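Local coordinates for transglutaminase-like domain-containing protein (Streptococcus suis, PDB 4XZ7) that is a transglutaminase with antiphagocytic properties, a virulence factor that probably cross-links proteins, at residues R214-Q222 with H330-S338. Numbering follows the deposited sequence.
Sequences RDKVKAFVQ and HFSTIGEDS
The backbones of the helical residues 214-222 and the irregular loop 330-338 come closest at Lys218 and Ile334, whose CA atoms are 6.4 Å apart. The loop passes Ser332, whose OG accepts from Ile334 N in an ST turn and also from Glu336 N, and then runs through a type II turn from Gly335 to Ser338. How a long side chain fastens a loop to a helix is well illustrated by Arg214, which makes the direct polar bonds, while Ile334 and Lys218 supply the apolar contact. Its chain, with CG anti to the backbone N (chi1 -165°), is extended as far as NE and carries the guanidinium out to the loop. There Arg214 NE forms a salt bridge with Glu336 OE1 at 3.0 Å, on the syn side but 34° out of the carboxylate plane, the two flat groups standing nearly perpendicular. Arg214 NH2 reaches Phe331 O at 2.6 Å, and a water joins that same carbonyl to NH1. Glu336 OE1 and Phe331 O both lie close to the guanidinium plane, at its edge, which should fix its rotation. In this transglutaminase-like domain, helix 213-227 packs against helix 264-277 and strand 305-309, and the loop leads from that edge strand to the opposite one, 340-343. Tyr302 also hydrogen-bonds Glu336 OE1, tying the carboxylate to the sheet. Ile334 of the loop directs its side chain at the helix, and its CG2 lies 3.8 Å from Lys218 CG and 4.2 Å from Val221 CG1. Lys218 crosses Ile334 and Thr333 at about a right angle; bends at chi3 and chi4 bring NZ back over one face of the Arg214 guanidinium, near its rim.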
loop_
_atom_site.group_PDB
_atom_site.type_symbol
_atom_site.label_atom_id
_atom_site.label_comp_id
_atom_site.label_asym_id
_atom_site.label_seq_id
_atom_site.Cartn_x
_atom_site.Cartn_y
_atom_site.Cartn_z
ATOM N N ARG B 214 37.850 -18.208 4.982
ATOM C CA ARG B 214 36.840 -19.049 5.609
ATOM C C ARG B 214 36.416 -18.501 6.969
ATOM O O ARG B 214 35.227 -18.467 7.297
ATOM C CB ARG B 214 37.361 -20.475 5.758
ATOM C CG ARG B 214 36.282 -21.496 6.060
ATOM C CD ARG B 214 36.844 -22.898 5.920
ATOM N NE ARG B 214 35.867 -23.908 6.308
ATOM C CZ ARG B 214 35.938 -24.639 7.422
ATOM N NH1 ARG B 214 36.959 -24.490 8.266
ATOM N NH2 ARG B 214 34.987 -25.531 7.685
ATOM N N ASP B 215 37.389 -18.059 7.757
ATOM C CA ASP B 215 37.074 -17.561 9.086
ATOM C C ASP B 215 36.424 -16.186 9.017
ATOM O O ASP B 215 35.661 -15.815 9.910
ATOM C CB ASP B 215 38.321 -17.530 9.962
ATOM C CG ASP B 215 38.685 -18.912 10.501
ATOM O OD1 ASP B 215 37.763 -19.732 10.698
ATOM O OD2 ASP B 215 39.884 -19.181 10.727
ATOM N N LYS B 216 36.714 -15.436 7.958
ATOM C CA LYS B 216 36.026 -14.164 7.734
ATOM C C LYS B 216 34.546 -14.434 7.547
ATOM O O LYS B 216 33.706 -13.842 8.242
ATOM C CB LYS B 216 36.602 -13.427 6.524
ATOM C CG LYS B 216 38.110 -13.169 6.628
ATOM C CD LYS B 216 38.607 -12.184 5.570
ATOM C CE LYS B 216 40.127 -12.190 5.483
ATOM N NZ LYS B 216 40.601 -11.275 4.403
ATOM N N VAL B 217 34.234 -15.349 6.624
ATOM C CA VAL B 217 32.844 -15.758 6.388
ATOM C C VAL B 217 32.165 -16.205 7.683
ATOM O O VAL B 217 31.086 -15.703 8.049
ATOM C CB VAL B 217 32.746 -16.910 5.358
ATOM C CG1 VAL B 217 31.316 -17.405 5.262
ATOM C CG2 VAL B 217 33.229 -16.462 3.991
ATOM N N LYS B 218 32.814 -17.143 8.371
ATOM C CA LYS B 218 32.293 -17.710 9.612
ATOM C C LYS B 218 31.936 -16.586 10.587
ATOM O O LYS B 218 30.805 -16.498 11.087
ATOM C CB LYS B 218 33.328 -18.672 10.227
ATOM C CG LYS B 218 32.811 -19.611 11.298
ATOM C CD LYS B 218 33.977 -20.296 12.045
ATOM C CE LYS B 218 34.895 -21.095 11.114
ATOM N NZ LYS B 218 34.319 -22.416 10.708
ATOM N N ALA B 219 32.898 -15.697 10.806
ATOM C CA ALA B 219 32.732 -14.586 11.733
ATOM C C ALA B 219 31.560 -13.672 11.360
ATOM O O ALA B 219 30.730 -13.331 12.216
ATOM C CB ALA B 219 34.016 -13.782 11.802
ATOM N N PHE B 220 31.486 -13.262 10.094
ATOM C CA PHE B 220 30.404 -12.349 9.710
ATOM C C PHE B 220 29.013 -13.004 9.832
ATOM O O PHE B 220 28.081 -12.434 10.414
ATOM C CB PHE B 220 30.599 -11.822 8.291
ATOM C CG PHE B 220 29.560 -10.819 7.898
ATOM C CD1 PHE B 220 29.636 -9.516 8.360
ATOM C CD2 PHE B 220 28.482 -11.188 7.108
ATOM C CE1 PHE B 220 28.667 -8.593 8.017
ATOM C CE2 PHE B 220 27.510 -10.280 6.768
ATOM C CZ PHE B 220 27.592 -8.984 7.223
ATOM N N VAL B 221 28.899 -14.199 9.265
ATOM C CA VAL B 221 27.671 -14.979 9.275
ATOM C C VAL B 221 27.158 -15.172 10.699
ATOM O O VAL B 221 25.980 -14.922 10.988
ATOM C CB VAL B 221 27.898 -16.352 8.610
ATOM C CG1 VAL B 221 26.744 -17.294 8.899
ATOM C CG2 VAL B 221 28.081 -16.183 7.128
ATOM N N GLN B 222 28.057 -15.585 11.592
ATOM C CA GLN B 222 27.674 -15.839 12.976
ATOM C C GLN B 222 27.263 -14.550 13.675
ATOM O O GLN B 222 26.276 -14.521 14.424
ATOM C CB GLN B 222 28.811 -16.517 13.745
ATOM C CG GLN B 222 28.337 -17.231 15.010
ATOM C CD GLN B 222 27.408 -18.421 14.721
ATOM O OE1 GLN B 222 26.188 -18.332 14.905
ATOM N NE2 GLN B 222 27.990 -19.541 14.288
ATOM N N HIS B 330 34.936 -33.201 7.865
ATOM C CA HIS B 330 35.142 -31.931 7.177
ATOM C C HIS B 330 34.344 -30.892 7.936
ATOM O O HIS B 330 33.255 -30.486 7.521
ATOM C CB HIS B 330 34.721 -32.009 5.704
ATOM C CG HIS B 330 35.625 -32.861 4.871
ATOM N ND1 HIS B 330 36.757 -32.367 4.260
ATOM C CD2 HIS B 330 35.580 -34.180 4.566
ATOM C CE1 HIS B 330 37.368 -33.341 3.609
ATOM N NE2 HIS B 330 36.674 -34.452 3.778
ATOM N N PHE B 331 34.903 -30.475 9.067
ATOM C CA PHE B 331 34.143 -29.761 10.079
ATOM C C PHE B 331 33.827 -28.337 9.668
ATOM O O PHE B 331 34.709 -27.589 9.239
ATOM C CB PHE B 331 34.897 -29.761 11.411
ATOM C CG PHE B 331 34.106 -29.187 12.554
ATOM C CD1 PHE B 331 32.853 -29.692 12.867
ATOM C CD2 PHE B 331 34.618 -28.156 13.328
ATOM C CE1 PHE B 331 32.118 -29.166 13.926
ATOM C CE2 PHE B 331 33.890 -27.633 14.390
ATOM C CZ PHE B 331 32.640 -28.142 14.688
ATOM N N SER B 332 32.554 -27.979 9.795
ATOM C CA SER B 332 32.106 -26.610 9.597
ATOM C C SER B 332 31.104 -26.266 10.689
ATOM O O SER B 332 30.319 -27.117 11.103
ATOM C CB SER B 332 31.477 -26.416 8.209
ATOM O OG SER B 332 30.802 -25.164 8.121
ATOM N N THR B 333 31.140 -25.023 11.161
ATOM C CA THR B 333 30.176 -24.562 12.147
ATOM C C THR B 333 29.214 -23.554 11.534
ATOM O O THR B 333 28.478 -22.887 12.259
ATOM C CB THR B 333 30.856 -23.914 13.374
ATOM O OG1 THR B 333 31.551 -22.721 12.981
ATOM C CG2 THR B 333 31.826 -24.887 14.056
ATOM N N ILE B 334 29.231 -23.431 10.207
ATOM C CA ILE B 334 28.214 -22.634 9.505
ATOM C C ILE B 334 27.630 -23.395 8.305
ATOM O O ILE B 334 27.080 -22.790 7.371
ATOM C CB ILE B 334 28.751 -21.249 9.015
ATOM C CG1 ILE B 334 29.794 -21.405 7.904
ATOM C CG2 ILE B 334 29.282 -20.417 10.182
ATOM C CD1 ILE B 334 31.157 -21.734 8.402
ATOM N N GLY B 335 27.740 -24.720 8.345
ATOM C CA GLY B 335 27.091 -25.580 7.366
ATOM C C GLY B 335 27.563 -25.427 5.928
ATOM O O GLY B 335 26.814 -25.726 5.000
ATOM N N GLU B 336 28.801 -24.966 5.752
ATOM C CA GLU B 336 29.419 -24.805 4.438
ATOM C C GLU B 336 29.119 -25.978 3.500
ATOM O O GLU B 336 29.372 -27.142 3.841
ATOM C CB GLU B 336 30.937 -24.626 4.604
ATOM C CG GLU B 336 31.768 -24.818 3.341
ATOM C CD GLU B 336 33.263 -24.537 3.557
ATOM O OE1 GLU B 336 33.616 -23.645 4.365
ATOM O OE2 GLU B 336 34.088 -25.205 2.907
ATOM N N ASP B 337 28.538 -25.655 2.345
ATOM C CA ASP B 337 28.331 -26.600 1.249
ATOM C C ASP B 337 27.478 -27.794 1.604
ATOM O O ASP B 337 27.785 -28.916 1.204
ATOM C CB ASP B 337 29.674 -27.104 0.728
ATOM C CG ASP B 337 30.429 -26.041 -0.004
ATOM O OD1 ASP B 337 29.759 -25.191 -0.620
ATOM O OD2 ASP B 337 31.675 -26.051 0.029
ATOM N N SER B 338 26.406 -27.562 2.343
ATOM C CA SER B 338 25.544 -28.659 2.741
ATOM C C SER B 338 24.405 -28.857 1.739
ATOM O O SER B 338 23.566 -29.751 1.904
ATOM C CB SER B 338 24.981 -28.410 4.134
ATOM O OG SER B 338 24.046 -27.356 4.107
HETATM O O HOH W 1 37.463 -27.205 10.009
HETATM O O HOH W 2 30.288 -20.244 14.024
#